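Local structure of BT_4661 (Bacteroides thetaiotaomicron, 4AK2) at residues W57-K62 with V92-T97. The protein is a SusE-like surface glycan-binding protein that binds heparin and heparan sulphate, this chain being its ligand-binding domain. Residues are numbered along the deposited sequence; the frame is centred on the assembly and turned at random.
Sequences WEVELK and VMVTAT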
# COMPACT_ATOMS: atom_id res chain seq x y z
N TRP A 57 -6.48 -14.96 -16.60
CA TRP A 57 -6.41 -14.02 -15.45
C TRP A 57 -6.78 -14.74 -14.19
O TRP A 57 -7.82 -15.36 -14.12
CB TRP A 57 -7.33 -12.85 -15.69
CG TRP A 57 -6.96 -12.05 -16.92
CD1 TRP A 57 -7.41 -12.24 -18.20
CD2 TRP A 57 -6.01 -10.96 -16.98
NE1 TRP A 57 -6.85 -11.33 -19.05
CE2 TRP A 57 -5.99 -10.53 -18.35
CE3 TRP A 57 -5.23 -10.29 -16.06
CZ2 TRP A 57 -5.19 -9.49 -18.77
CZ3 TRP A 57 -4.42 -9.24 -16.48
CH2 TRP A 57 -4.40 -8.86 -17.81
N GLU A 58 -5.92 -14.61 -13.19
CA GLU A 58 -6.13 -15.12 -11.85
C GLU A 58 -5.91 -14.04 -10.79
O GLU A 58 -5.17 -13.07 -11.03
CB GLU A 58 -5.19 -16.26 -11.57
CG GLU A 58 -5.37 -17.47 -12.48
CD GLU A 58 -4.33 -18.52 -12.16
OE1 GLU A 58 -3.22 -18.44 -12.69
OE2 GLU A 58 -4.62 -19.40 -11.35
N VAL A 59 -6.56 -14.20 -9.63
CA VAL A 59 -6.42 -13.23 -8.55
C VAL A 59 -6.26 -13.94 -7.21
O VAL A 59 -6.83 -15.03 -7.03
CB VAL A 59 -7.58 -12.19 -8.53
CG1 VAL A 59 -8.86 -12.83 -8.01
CG2 VAL A 59 -7.23 -10.96 -7.70
N GLU A 60 -5.47 -13.33 -6.33
CA GLU A 60 -5.36 -13.76 -4.94
C GLU A 60 -5.55 -12.57 -4.03
O GLU A 60 -4.80 -11.56 -4.20
CB GLU A 60 -3.98 -14.39 -4.65
CG GLU A 60 -3.88 -14.90 -3.20
CD GLU A 60 -2.57 -15.57 -2.89
OE1 GLU A 60 -1.58 -15.34 -3.59
OE2 GLU A 60 -2.52 -16.31 -1.90
N LEU A 61 -6.52 -12.58 -3.14
CA LEU A 61 -6.66 -11.53 -2.15
C LEU A 61 -5.50 -11.54 -1.15
O LEU A 61 -5.18 -12.59 -0.56
CB LEU A 61 -8.01 -11.65 -1.43
CG LEU A 61 -8.49 -10.61 -0.42
CD1 LEU A 61 -7.78 -10.76 0.93
CD2 LEU A 61 -8.33 -9.19 -0.96
N LYS A 62 -4.80 -10.41 -0.99
CA LYS A 62 -3.76 -10.31 0.04
C LYS A 62 -4.22 -9.58 1.28
O LYS A 62 -4.02 -10.06 2.40
CB LYS A 62 -2.48 -9.65 -0.51
CG LYS A 62 -1.96 -10.39 -1.72
CD LYS A 62 -1.57 -11.82 -1.43
CE LYS A 62 -0.32 -11.87 -0.58
NZ LYS A 62 0.30 -13.23 -0.70
N VAL A 92 -4.70 -6.95 -3.88
CA VAL A 92 -4.76 -8.23 -4.53
C VAL A 92 -3.48 -8.45 -5.33
O VAL A 92 -2.81 -7.47 -5.73
CB VAL A 92 -6.01 -8.43 -5.44
CG1 VAL A 92 -7.30 -8.15 -4.68
CG2 VAL A 92 -5.92 -7.52 -6.66
N MET A 93 -3.11 -9.68 -5.62
CA MET A 93 -2.12 -10.02 -6.62
C MET A 93 -2.84 -10.63 -7.82
O MET A 93 -3.58 -11.61 -7.67
CB MET A 93 -1.08 -11.01 -6.07
CG MET A 93 -0.15 -10.42 -5.03
SD MET A 93 0.96 -9.09 -5.64
CE MET A 93 1.83 -10.01 -6.88
N VAL A 94 -2.63 -10.01 -9.00
CA VAL A 94 -3.15 -10.51 -10.27
C VAL A 94 -2.10 -11.27 -11.00
O VAL A 94 -0.95 -10.77 -11.09
CB VAL A 94 -3.72 -9.39 -11.14
CG1 VAL A 94 -4.15 -9.94 -12.50
CG2 VAL A 94 -4.86 -8.72 -10.41
N THR A 95 -2.44 -12.49 -11.44
CA THR A 95 -1.51 -13.24 -12.30
C THR A 95 -2.12 -13.37 -13.68
O THR A 95 -3.30 -13.75 -13.80
CB THR A 95 -1.22 -14.63 -11.70
OG1 THR A 95 -0.63 -14.44 -10.41
CG2 THR A 95 -0.24 -15.42 -12.54
N ALA A 96 -1.37 -13.01 -14.70
CA ALA A 96 -1.77 -13.25 -16.08
C ALA A 96 -0.84 -14.26 -16.72
O ALA A 96 0.39 -14.12 -16.61
CB ALA A 96 -1.74 -11.95 -16.84
N THR A 97 -1.42 -15.26 -17.39
CA THR A 97 -0.61 -16.29 -18.01
C THR A 97 -0.90 -16.37 -19.50
O THR A 97 -2.07 -16.42 -19.91
CB THR A 97 -0.87 -17.66 -17.34
OG1 THR A 97 -0.54 -17.56 -15.96
CG2 THR A 97 -0.01 -18.80 -17.99
O HOH W 1 -2.67 -16.75 -14.65
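Segments 57-62 and 92-97, on strands 56-63 and 89-98, are antiparallel neighbours at one margin of a four-stranded mixed sheet, and W57 packs against A96 and V94 on one of its faces. Two hydrogen-bonded pairs join the backbones. E58 N to T95 O and T95 N to E58 O both measure 2.8 Å; E60 N to M93 O and M93 N to E60 O are each 2.9 Å. W57 has CG anti to the carbonyl carbon (chi1 -61°). A96 CB sits over one face of its ring, offset toward the rim, in a CH-pi contact 4.1 Å from the six-membered centroid. V94 CG1 meets the ring edge in plane, 3.7 Å from CE3. W57 NE1 donates a hydrogen bond to L52 O. An alanine in place of W57 would probably leave a gap beside A96 and V94 and L52 O without this donor. Further along this face, V59 CG2 rests on V92 CB at 3.6 Å. On the other face, a water links E58 OE1 and T97 OG1, and T97 OG1 also bonds S106 OG. There K62 CG lies 3.8 Å from M93 CG. Strand 56-63 is outermost in this sheet, and 105-115 flanks 89-98 on its far side. I72 of strand 69-72 covers W57, V59 and V94, while I81 and I79 of strand 79-82 touch V92 and V94 respectively.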